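Local coordinates for HTPA Reductase (Selaginella moellendorffii, PDB 5U5N), which probably catalyses the NAD(P)H-dependent reduction of (2S,4S)-4-hydroxy-2,3,4,5-tetrahydrodipicolinate to (S)-2,3,4,5-tetrahydrodipicolinate, a step of lysine biosynthesis by the diaminopimelate pathway, at residues Met8-Thr13 with Glu91-Gln96; Gln18-Ala23 with Gln245-Ala250; Asp54-Ser59 with Val65-Thr70; Val77-Leu82 with Asn87-Phe92. All coordinates share one frame; numbering follows the deposited sequence. Where two conformers were deposited one is given.

Contact 1: Met8-Thr13 with Glu91-Gln96. With NAD (nicotinamide-adenine-dinucleotide), chain C.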
# COMPACT_ATOMS: atom_id res chain seq x y z
N MET A 8 30.45 12.87 7.88
CA MET A 8 30.67 13.63 9.11
C MET A 8 29.30 13.82 9.68
O MET A 8 28.44 14.44 9.05
CB MET A 8 31.35 14.97 8.80
CG MET A 8 31.59 15.89 10.01
SD MET A 8 32.15 17.50 9.42
CE MET A 8 32.81 18.24 10.94
N VAL A 9 29.09 13.31 10.89
CA VAL A 9 27.81 13.47 11.58
C VAL A 9 27.91 14.58 12.61
O VAL A 9 28.62 14.43 13.58
CB VAL A 9 27.37 12.16 12.26
CG1 VAL A 9 26.04 12.33 12.95
CG2 VAL A 9 27.34 11.01 11.26
N ASN A 10 27.18 15.68 12.36
CA ASN A 10 26.98 16.79 13.29
C ASN A 10 25.56 16.72 13.79
O ASN A 10 24.63 16.93 13.00
CB ASN A 10 27.24 18.12 12.56
CG ASN A 10 28.59 18.14 11.89
OD1 ASN A 10 29.53 17.52 12.38
ND2 ASN A 10 28.73 18.86 10.81
N ASP A 11 25.30 16.40 15.06
CA ASP A 11 26.21 16.30 16.19
C ASP A 11 26.20 14.85 16.63
O ASP A 11 25.16 14.35 17.00
CB ASP A 11 25.62 17.20 17.30
CG ASP A 11 26.39 17.18 18.61
OD1 ASP A 11 27.42 16.49 18.78
OD2 ASP A 11 25.94 17.91 19.54
N CYS A 12 27.35 14.18 16.62
CA CYS A 12 27.36 12.78 17.04
C CYS A 12 27.08 12.56 18.54
O CYS A 12 26.89 11.40 18.94
CB CYS A 12 28.65 12.09 16.60
SG CYS A 12 30.09 12.55 17.57
N THR A 13 27.02 13.63 19.34
CA THR A 13 26.63 13.55 20.75
C THR A 13 25.16 13.75 21.01
O THR A 13 24.70 13.46 22.10
CB THR A 13 27.38 14.61 21.62
OG1 THR A 13 26.97 15.94 21.27
CG2 THR A 13 28.85 14.48 21.43
N GLU A 91 23.43 27.26 5.47
CA GLU A 91 24.17 28.29 4.77
C GLU A 91 25.66 28.06 4.87
O GLU A 91 26.38 28.28 3.90
CB GLU A 91 23.80 29.66 5.27
CG GLU A 91 22.42 30.04 4.82
CD GLU A 91 21.82 31.12 5.71
OE1 GLU A 91 22.48 32.16 5.95
OE2 GLU A 91 20.66 30.94 6.16
N PHE A 92 26.11 27.56 6.01
CA PHE A 92 27.51 27.24 6.17
C PHE A 92 27.91 26.12 5.20
O PHE A 92 28.90 26.26 4.48
CB PHE A 92 27.82 26.88 7.60
CG PHE A 92 29.25 26.55 7.82
CD1 PHE A 92 30.21 27.55 7.76
CD2 PHE A 92 29.65 25.24 8.06
CE1 PHE A 92 31.54 27.26 7.94
CE2 PHE A 92 31.00 24.96 8.25
CZ PHE A 92 31.94 25.98 8.19
N TYR A 93 27.15 25.03 5.14
CA TYR A 93 27.48 23.93 4.23
C TYR A 93 27.51 24.38 2.79
O TYR A 93 28.44 24.03 2.06
CB TYR A 93 26.52 22.73 4.39
CG TYR A 93 26.43 22.19 5.80
CD1 TYR A 93 27.55 22.18 6.66
CD2 TYR A 93 25.23 21.70 6.29
CE1 TYR A 93 27.47 21.68 7.95
CE2 TYR A 93 25.13 21.20 7.57
CZ TYR A 93 26.25 21.19 8.40
OH TYR A 93 26.12 20.69 9.67
N CYS A 94 26.51 25.16 2.37
CA CYS A 94 26.44 25.62 0.97
C CYS A 94 27.56 26.58 0.58
O CYS A 94 28.08 26.50 -0.53
CB CYS A 94 25.08 26.26 0.68
SG CYS A 94 23.70 25.12 0.74
N LYS A 95 27.95 27.49 1.48
CA LYS A 95 29.07 28.40 1.24
C LYS A 95 30.38 27.63 1.01
O LYS A 95 31.13 27.96 0.10
CB LYS A 95 29.22 29.39 2.39
CG LYS A 95 30.53 30.14 2.32
CD LYS A 95 30.66 31.28 3.32
CE LYS A 95 32.06 31.84 3.24
NZ LYS A 95 32.11 33.17 3.89
N GLN A 96 30.62 26.61 1.82
CA GLN A 96 31.81 25.74 1.76
C GLN A 96 31.76 24.63 0.69
O GLN A 96 32.70 23.84 0.57
CB GLN A 96 32.03 25.04 3.13
CG GLN A 96 32.14 25.96 4.36
CD GLN A 96 33.50 26.62 4.52
OE1 GLN A 96 34.51 26.11 4.04
NE2 GLN A 96 33.51 27.78 5.17
PA NAD C . 19.38 16.33 20.72
O1A NAD C . 18.89 17.52 21.54
O2A NAD C . 19.58 14.97 21.34
O5B NAD C . 20.75 16.70 20.00
C5B NAD C . 20.89 17.79 19.11
C4B NAD C . 22.35 18.22 19.21
O4B NAD C . 22.65 19.26 18.28
C3B NAD C . 22.73 18.74 20.60
O3B NAD C . 23.58 17.78 21.25
C2B NAD C . 23.37 20.11 20.35
O2B NAD C . 24.49 20.36 21.23
C1B NAD C . 23.69 20.07 18.85
N9A NAD C . 23.80 21.35 18.10
C8A NAD C . 23.05 22.46 18.27
N7A NAD C . 23.43 23.43 17.41
C5A NAD C . 24.43 22.94 16.65
C6A NAD C . 25.29 23.45 15.57
N6A NAD C . 25.14 24.70 15.09
N1A NAD C . 26.23 22.63 15.05
C2A NAD C . 26.41 21.37 15.51
N3A NAD C . 25.66 20.85 16.51
C4A NAD C . 24.67 21.57 17.11
O3 NAD C . 18.40 16.25 19.44
PN NAD C . 17.99 14.86 18.71
O1N NAD C . 17.11 14.12 19.70
O2N NAD C . 19.23 14.19 18.15
O5D NAD C . 17.17 15.46 17.45
C5D NAD C . 17.83 16.33 16.54
C4D NAD C . 16.91 16.88 15.47
O4D NAD C . 16.57 15.84 14.55
C3D NAD C . 15.59 17.45 16.01
O3D NAD C . 15.23 18.67 15.34
C2D NAD C . 14.58 16.36 15.70
O2D NAD C . 13.26 16.85 15.46
C1D NAD C . 15.14 15.76 14.42
N1N NAD C . 14.68 14.40 14.09
C2N NAD C . 14.36 14.18 12.80
C3N NAD C . 13.92 12.94 12.35
C7N NAD C . 13.55 12.75 10.89
O7N NAD C . 12.74 11.88 10.61
N7N NAD C . 14.07 13.50 9.91
C4N NAD C . 13.81 11.91 13.28
C5N NAD C . 14.15 12.13 14.61
C6N NAD C . 14.58 13.40 15.00
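In the Rossmann-type cofactor domain, the C-terminal end of strand 7-10 meets helix 86-95 through one polar pair, Asn10 and Tyr93. Asn10 ND2 points an N-H almost straight at Tyr93 OH (175°), but at 3.4 Å the bond is weak. The two side chains run past each other in opposite directions, amide and ring planes 32° apart, and the next closest approach is Asn10 CB to Tyr93 OH at 4.0 Å. With CG anti to the carbonyl carbon in both residues, the two polar ends meet in the buried layer between strand and helix. Tyr93 OH has a firmer partner in Asp79 OD2, while the other end of the Asn10 amide, OD1, takes the backbone N-H of Leu36. One residue on, after a cis peptide bond, Asp11 turns to the cofactor. Its OD2 accepts from NAD O3B at 2.9 Å and from NAD O2B at 3.3 Å, so a single carboxylate oxygen serves both ribose hydroxyls, O2B only weakly. The other oxygen, Asp11 OD1, is gripped by Thr13 OG1 at 2.6 Å and by Thr13 N at 2.9 Å, both from the same face of the carboxylate; this fixes its rotation. The Asx turn at Asp11 lies where the first Rossmann strand runs into the loop before helix 15-27, the place where such folds meet the dinucleotide.

Contact 2: Gln18-Ala23 with Gln245-Ala250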
# COMPACT_ATOMS: atom_id res chain seq x y z
N GLN A 18 24.05 10.53 17.31
CA GLN A 18 24.75 9.31 17.80
C GLN A 18 24.23 8.02 17.12
O GLN A 18 25.03 7.20 16.66
CB GLN A 18 24.57 9.17 19.31
CG GLN A 18 25.15 7.90 19.92
CD GLN A 18 25.34 7.98 21.41
OE1 GLN A 18 25.83 8.98 21.93
NE2 GLN A 18 24.95 6.92 22.13
N ALA A 19 22.91 7.84 17.10
CA ALA A 19 22.30 6.67 16.45
C ALA A 19 22.72 6.59 14.97
O ALA A 19 23.12 5.53 14.54
CB ALA A 19 20.80 6.69 16.61
N VAL A 20 22.72 7.71 14.25
CA VAL A 20 23.14 7.72 12.84
C VAL A 20 24.60 7.30 12.68
O VAL A 20 24.94 6.53 11.75
CB VAL A 20 22.94 9.11 12.19
CG1 VAL A 20 23.64 9.23 10.83
CG2 VAL A 20 21.45 9.40 12.04
N ALA A 21 25.45 7.81 13.56
CA ALA A 21 26.88 7.52 13.46
C ALA A 21 27.15 6.05 13.74
O ALA A 21 27.95 5.42 13.07
CB ALA A 21 27.67 8.41 14.43
N GLU A 22 26.49 5.51 14.75
CA GLU A 22 26.63 4.10 15.10
C GLU A 22 26.14 3.17 14.02
O GLU A 22 26.77 2.14 13.78
CB GLU A 22 25.91 3.81 16.41
CG GLU A 22 26.66 4.47 17.54
CD GLU A 22 26.43 3.81 18.86
OE1 GLU A 22 25.50 4.31 19.55
OE2 GLU A 22 27.14 2.81 19.17
N ALA A 23 25.04 3.55 13.39
CA ALA A 23 24.49 2.81 12.27
C ALA A 23 25.36 2.94 11.04
O ALA A 23 25.51 1.96 10.29
CB ALA A 23 23.09 3.28 11.97
N GLN A 245 18.81 4.17 9.93
CA GLN A 245 18.95 3.33 8.72
C GLN A 245 18.58 4.10 7.44
O GLN A 245 19.24 3.95 6.44
CB GLN A 245 18.15 2.01 8.84
CG GLN A 245 18.65 1.08 9.93
CD GLN A 245 20.10 0.74 9.76
OE1 GLN A 245 20.52 0.42 8.68
NE2 GLN A 245 20.90 0.83 10.84
N GLY A 246 17.57 4.95 7.48
CA GLY A 246 17.24 5.77 6.32
C GLY A 246 18.30 6.80 6.00
O GLY A 246 18.60 7.05 4.84
N THR A 247 18.88 7.41 7.02
CA THR A 247 20.02 8.32 6.82
C THR A 247 21.22 7.63 6.09
O THR A 247 21.81 8.20 5.17
CB THR A 247 20.49 8.98 8.14
OG1 THR A 247 19.38 9.51 8.87
CG2 THR A 247 21.43 10.09 7.80
N VAL A 248 21.55 6.41 6.48
CA VAL A 248 22.60 5.67 5.77
C VAL A 248 22.28 5.52 4.26
O VAL A 248 23.08 5.78 3.39
CB VAL A 248 22.84 4.28 6.39
CG1 VAL A 248 23.76 3.42 5.52
CG2 VAL A 248 23.45 4.41 7.78
N ASP A 249 21.04 5.13 3.97
CA ASP A 249 20.58 4.99 2.58
C ASP A 249 20.62 6.31 1.83
O ASP A 249 20.99 6.35 0.67
CB ASP A 249 19.17 4.44 2.54
CG ASP A 249 19.05 3.08 3.23
OD1 ASP A 249 20.05 2.29 3.25
OD2 ASP A 249 17.93 2.80 3.75
N ALA A 250 20.23 7.39 2.51
CA ALA A 250 20.26 8.70 1.89
C ALA A 250 21.72 9.03 1.51
O ALA A 250 21.98 9.53 0.42
CB ALA A 250 19.66 9.77 2.83
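Gln245, on helix 241-259, is the first residue of its segment to touch: its CB points away from helix 15-27, yet the chain bends at chi2 (-56°) and brings NE2 back to Ala23 CB at 3.5 Å. The other end of that amide, OE1, is hydrogen-bonded to Arg279. Thr247, two residues on, faces Val20, and the two branched side chains cross at about a right angle. Their branches pair off, Val20 CG2 with Thr247 OG1 at 3.8 Å and Val20 CG1 with Thr247 CG2, also at 3.8 Å. The hydroxyl that brushes the valine methyl is held by Tyr243 O and Tyr80 OH, which satisfies a buried polar atom. Val248 then lays CG2 against the end of the first segment, 4.1 Å from Ala23 C and 4.4 Å from Ala23 CB. No hydrogen bond joins the segments; the join is van der Waals packing. The axes of the two short segments come within 9.0 Å, at a crossing angle of -61°. Val20 also packs on Val9 and Val78 of the parallel sheet, so the contact lies on one side of that sheet. Here the first helix of the Rossmann fold, which follows strand 7-10, is packed against a helix contributed from late in the chain, within the family's C-terminal sequence region.

Contact 3: Asp54-Ser59 with Val65-Thr70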
# COMPACT_ATOMS: atom_id res chain seq x y z
N ASP A 54 36.62 13.15 17.59
CA ASP A 54 36.99 14.44 18.17
C ASP A 54 35.82 15.43 17.98
O ASP A 54 35.61 15.94 16.89
CB ASP A 54 38.25 14.91 17.44
CG ASP A 54 38.89 16.11 18.06
OD1 ASP A 54 38.46 16.58 19.14
OD2 ASP A 54 39.89 16.60 17.47
N VAL A 55 35.05 15.66 19.04
CA VAL A 55 33.91 16.56 18.99
C VAL A 55 34.41 18.00 19.33
O VAL A 55 35.01 18.24 20.38
CB VAL A 55 32.81 16.07 19.94
CG1 VAL A 55 31.64 17.04 19.94
CG2 VAL A 55 32.37 14.65 19.55
N ARG A 56 34.15 18.93 18.41
CA ARG A 56 34.70 20.26 18.48
C ARG A 56 33.54 21.23 18.62
O ARG A 56 32.42 20.97 18.18
CB ARG A 56 35.51 20.56 17.21
CG ARG A 56 36.59 19.52 16.90
CD ARG A 56 37.87 19.76 17.70
NE ARG A 56 38.68 20.83 17.10
CZ ARG A 56 39.53 20.68 16.06
NH1 ARG A 56 39.76 19.50 15.50
NH2 ARG A 56 40.15 21.75 15.58
N GLU A 57 33.83 22.37 19.24
CA GLU A 57 32.85 23.41 19.47
C GLU A 57 32.50 24.05 18.15
O GLU A 57 33.33 24.12 17.25
CB GLU A 57 33.38 24.47 20.46
CG GLU A 57 33.68 23.92 21.85
CD GLU A 57 34.24 24.95 22.82
OE1 GLU A 57 34.19 26.18 22.54
OE2 GLU A 57 34.74 24.54 23.90
N VAL A 58 31.26 24.51 18.02
CA VAL A 58 30.81 25.08 16.76
C VAL A 58 31.53 26.39 16.41
O VAL A 58 31.62 26.74 15.25
CB VAL A 58 29.27 25.25 16.69
CG1 VAL A 58 28.77 26.38 17.60
CG2 VAL A 58 28.84 25.44 15.24
N SER A 59 32.05 27.09 17.41
CA SER A 59 32.90 28.27 17.16
C SER A 59 34.14 27.96 16.32
O SER A 59 34.63 28.84 15.60
CB SER A 59 33.33 28.91 18.47
OG SER A 59 33.84 27.93 19.34
N VAL A 65 36.43 22.16 9.46
CA VAL A 65 36.05 21.77 8.09
C VAL A 65 37.27 21.74 7.14
O VAL A 65 37.31 20.89 6.26
CB VAL A 65 34.86 22.63 7.56
CG1 VAL A 65 34.69 22.50 6.06
CG2 VAL A 65 33.58 22.19 8.23
N LYS A 66 38.23 22.64 7.34
CA LYS A 66 39.49 22.59 6.60
C LYS A 66 40.25 21.29 6.87
O LYS A 66 40.92 20.75 6.00
CB LYS A 66 40.41 23.78 6.99
CG LYS A 66 41.71 23.89 6.18
CD LYS A 66 41.50 24.03 4.67
CE LYS A 66 40.57 25.19 4.29
NZ LYS A 66 40.58 25.43 2.83
N GLU A 67 40.17 20.84 8.11
CA GLU A 67 40.81 19.61 8.52
C GLU A 67 40.09 18.40 7.91
O GLU A 67 40.74 17.49 7.39
CB GLU A 67 40.82 19.52 10.04
CG GLU A 67 41.82 18.50 10.57
CD GLU A 67 41.79 18.35 12.08
OE1 GLU A 67 41.96 17.18 12.53
OE2 GLU A 67 41.62 19.37 12.83
N VAL A 68 38.76 18.42 7.95
CA VAL A 68 37.97 17.33 7.35
C VAL A 68 38.19 17.30 5.85
O VAL A 68 38.45 16.24 5.30
CB VAL A 68 36.46 17.45 7.64
CG1 VAL A 68 35.66 16.45 6.85
CG2 VAL A 68 36.17 17.25 9.11
N ILE A 69 38.08 18.44 5.20
CA ILE A 69 38.23 18.52 3.76
C ILE A 69 39.63 18.07 3.27
O ILE A 69 39.70 17.39 2.25
CB ILE A 69 37.80 19.90 3.21
CG1 ILE A 69 36.27 19.96 3.07
CG2 ILE A 69 38.42 20.24 1.88
CD1 ILE A 69 35.70 19.24 1.84
N THR A 70 40.72 18.41 3.95
CA THR A 70 42.05 17.97 3.47
C THR A 70 42.26 16.42 3.60
O THR A 70 42.90 15.83 2.74
CB THR A 70 43.25 18.81 4.01
OG1 THR A 70 43.31 18.74 5.42
CG2 THR A 70 43.13 20.31 3.57
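A single arginine nitrogen shared between two acids is the striking feature here: Arg56 NH1 lies 3.3 Å from Glu67 OE2 across the contact and 3.5 Å from Asp54 OD2 on its own strand. The bond to Glu67 is nearly straight (172°) and arrives at the edge of the guanidinium, close to its plane. On the carboxylate side the match is poorer. Glu67 OE2 is met on its syn side but 33° out of the acid's plane, and the two flat groups are turned 42° against each other, so this is a single-nitrogen contact; Arg56 NH2 stays 3.9 Å from Glu67 OE2. The shapes of the chains differ. Arg56 folds twice, at chi2 and chi3, whereas Glu67 stretches from the helix with CG anti to the backbone N, and the side chains cross at about a right angle. A third acid, Glu60, takes Arg56 NE. Three acids thus share the one positive charge, which probably eases the repulsion between Asp54 and Glu67, whose OD2 and OE1 are 5.4 Å apart. This surface salt-bridge network ties strand 51-57, the central strand of the small mixed sheet, to helix 61-71, which follows it in the chain: a strand-to-helix connection at the outer side of the cofactor domain.

Contact 4: Val77-Leu82 with Asn87-Phe92. With NAD (nicotinamide-adenine-dinucleotide), chain C.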
# COMPACT_ATOMS: atom_id res chain seq x y z
N VAL A 77 28.17 15.62 4.73
CA VAL A 77 27.77 15.96 6.08
C VAL A 77 26.34 15.48 6.35
O VAL A 77 25.48 15.65 5.51
CB VAL A 77 27.86 17.47 6.32
CG1 VAL A 77 27.33 17.83 7.70
CG2 VAL A 77 29.30 17.96 6.14
N VAL A 78 26.13 14.88 7.51
CA VAL A 78 24.83 14.56 8.03
C VAL A 78 24.54 15.47 9.21
O VAL A 78 25.30 15.43 10.20
CB VAL A 78 24.81 13.12 8.50
CG1 VAL A 78 23.49 12.81 9.18
CG2 VAL A 78 25.01 12.18 7.30
N ASP A 79 23.48 16.29 9.10
CA ASP A 79 23.09 17.25 10.11
C ASP A 79 21.83 16.81 10.87
O ASP A 79 20.74 16.80 10.30
CB ASP A 79 22.87 18.62 9.47
CG ASP A 79 22.78 19.75 10.48
OD1 ASP A 79 21.76 19.83 11.17
OD2 ASP A 79 23.75 20.58 10.60
N TYR A 80 22.03 16.41 12.13
CA TYR A 80 20.99 16.28 13.14
C TYR A 80 21.39 17.12 14.35
O TYR A 80 22.04 16.63 15.30
CB TYR A 80 20.79 14.84 13.58
CG TYR A 80 20.01 14.01 12.60
CD1 TYR A 80 18.62 13.96 12.64
CD2 TYR A 80 20.67 13.24 11.64
CE1 TYR A 80 17.88 13.16 11.76
CE2 TYR A 80 19.95 12.43 10.74
CZ TYR A 80 18.55 12.40 10.80
OH TYR A 80 17.85 11.61 9.90
N THR A 81 20.98 18.38 14.29
CA THR A 81 21.25 19.37 15.30
C THR A 81 19.96 19.83 15.96
O THR A 81 19.36 19.08 16.67
CB THR A 81 22.09 20.53 14.70
OG1 THR A 81 21.41 21.09 13.56
CG2 THR A 81 23.45 20.03 14.27
N LEU A 82 19.56 21.07 15.79
CA LEU A 82 18.47 21.63 16.56
C LEU A 82 17.84 22.64 15.63
O LEU A 82 18.54 23.23 14.81
CB LEU A 82 18.97 22.35 17.83
CG LEU A 82 19.46 21.58 19.07
CD1 LEU A 82 19.93 22.49 20.18
CD2 LEU A 82 18.33 20.70 19.57
N ASN A 87 19.04 26.70 9.63
CA ASN A 87 19.31 27.60 8.50
C ASN A 87 20.76 28.07 8.42
O ASN A 87 21.32 28.25 7.33
CB ASN A 87 18.41 28.83 8.53
CG ASN A 87 16.98 28.47 8.34
OD1 ASN A 87 16.26 28.28 9.32
ND2 ASN A 87 16.57 28.32 7.08
N ASP A 88 21.34 28.28 9.58
CA ASP A 88 22.73 28.68 9.68
C ASP A 88 23.69 27.55 9.26
O ASP A 88 24.56 27.75 8.42
CB ASP A 88 23.02 29.15 11.11
CG ASP A 88 24.24 29.99 11.18
OD1 ASP A 88 24.10 31.24 10.99
OD2 ASP A 88 25.31 29.38 11.43
N ASN A 89 23.50 26.36 9.81
CA ASN A 89 24.29 25.19 9.38
C ASN A 89 24.18 25.00 7.87
O ASN A 89 25.19 24.78 7.21
CB ASN A 89 23.87 23.90 10.11
CG ASN A 89 24.26 23.88 11.57
OD1 ASN A 89 24.83 24.84 12.08
ND2 ASN A 89 23.96 22.80 12.25
N ALA A 90 22.98 25.12 7.31
CA ALA A 90 22.77 24.95 5.87
C ALA A 90 23.50 25.99 5.05
O ALA A 90 24.13 25.67 4.04
CB ALA A 90 21.30 24.96 5.52
N GLU A 91 23.43 27.26 5.47
CA GLU A 91 24.17 28.29 4.77
C GLU A 91 25.66 28.06 4.87
O GLU A 91 26.38 28.28 3.90
CB GLU A 91 23.80 29.66 5.27
CG GLU A 91 22.42 30.04 4.82
CD GLU A 91 21.82 31.12 5.71
OE1 GLU A 91 22.48 32.16 5.95
OE2 GLU A 91 20.66 30.94 6.16
N PHE A 92 26.11 27.56 6.01
CA PHE A 92 27.51 27.24 6.17
C PHE A 92 27.91 26.12 5.20
O PHE A 92 28.90 26.26 4.48
CB PHE A 92 27.82 26.88 7.60
CG PHE A 92 29.25 26.55 7.82
CD1 PHE A 92 30.21 27.55 7.76
CD2 PHE A 92 29.65 25.24 8.06
CE1 PHE A 92 31.54 27.26 7.94
CE2 PHE A 92 31.00 24.96 8.25
CZ PHE A 92 31.94 25.98 8.19
PA NAD C . 19.38 16.33 20.72
O1A NAD C . 18.89 17.52 21.54
O2A NAD C . 19.58 14.97 21.34
O5B NAD C . 20.75 16.70 20.00
C5B NAD C . 20.89 17.79 19.11
C4B NAD C . 22.35 18.22 19.21
O4B NAD C . 22.65 19.26 18.28
C3B NAD C . 22.73 18.74 20.60
O3B NAD C . 23.58 17.78 21.25
C2B NAD C . 23.37 20.11 20.35
O2B NAD C . 24.49 20.36 21.23
C1B NAD C . 23.69 20.07 18.85
N9A NAD C . 23.80 21.35 18.10
C8A NAD C . 23.05 22.46 18.27
N7A NAD C . 23.43 23.43 17.41
C5A NAD C . 24.43 22.94 16.65
C6A NAD C . 25.29 23.45 15.57
N6A NAD C . 25.14 24.70 15.09
N1A NAD C . 26.23 22.63 15.05
C2A NAD C . 26.41 21.37 15.51
N3A NAD C . 25.66 20.85 16.51
C4A NAD C . 24.67 21.57 17.11
O3 NAD C . 18.40 16.25 19.44
PN NAD C . 17.99 14.86 18.71
O1N NAD C . 17.11 14.12 19.70
O2N NAD C . 19.23 14.19 18.15
O5D NAD C . 17.17 15.46 17.45
C5D NAD C . 17.83 16.33 16.54
C4D NAD C . 16.91 16.88 15.47
O4D NAD C . 16.57 15.84 14.55
C3D NAD C . 15.59 17.45 16.01
O3D NAD C . 15.23 18.67 15.34
C2D NAD C . 14.58 16.36 15.70
O2D NAD C . 13.26 16.85 15.46
C1D NAD C . 15.14 15.76 14.42
N1N NAD C . 14.68 14.40 14.09
C2N NAD C . 14.36 14.18 12.80
C3N NAD C . 13.92 12.94 12.35
C7N NAD C . 13.55 12.75 10.89
O7N NAD C . 12.74 11.88 10.61
N7N NAD C . 14.07 13.50 9.91
C4N NAD C . 13.81 11.91 13.28
C5N NAD C . 14.15 12.13 14.61
C6N NAD C . 14.58 13.40 15.00
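Asn89 CB, the root of the side chain that bridges strand and cofactor, lies 3.4 Å from Asp79 OD2. Further out, Asn89 CG stays beside the same oxygen, 3.5 Å from Asp79 OD2, and is 3.7 Å from NAD N6A; the amide then divides its two ends. ND2 turns back to the strand and donates to Asp79 OD2 at 2.8 Å; the angle at the hydrogen is 144°, and the acceptor lies 23° out of the amide plane. OD1 instead lies 3.0 Å from NAD N6A, the exocyclic amine of the adenine. Asp79 OD2 is met on its syn lone pair, the planes of carboxylate and amide being 64° apart, and the same oxygen is hydrogen-bonded to Tyr93 OH. Its other oxygen, OD1, takes the hydroxyl of Thr81 at 2.7 Å and is also bonded to Thr104, so both ends of this buried acid are held and its rotation is fixed; Asp79 probably acts as a second shell, helping to orient the Asn89 amide toward the adenine. Beyond the strand, Thr81 CG2 rests 3.3 Å from NAD N3A and Leu82 CD1 3.7 Å from NAD C8A, while Tyr80 brings the edge of its ring to the nicotinamide ribose. Strand 76-79 runs between strands 7-10 and 100-102 in the parallel sheet, and helix 86-95, packed beside helices 61-71 and 109-119, forms the crossover of the beta-alpha-beta unit leading to strand 100-102.

Overall arrangement
Contacts 1 and 4 lie side by side, centres 5 Å apart, on neighbouring strands of the parallel sheet and on the same helix 86-95. Tyr93 OH to Asp79 OD2 at 2.5 Å joins them, and both touch the adenosine half of NAD, through Asp11 and Asn89. Contact 2 lies on the face of the sheet opposite helix 86-95, its centre 16 Å from that of contact 4; Thr247 OG1 to Tyr80 OH at 2.8 Å links the two. Contact 3, outermost, is 9 Å from contact 1 between centres and meets it through Cys12-Val55 and Phe92-Val65; its Arg56 side chain is about 9 Å from NAD, which touches Val58. Contacts 2 and 3 do not touch.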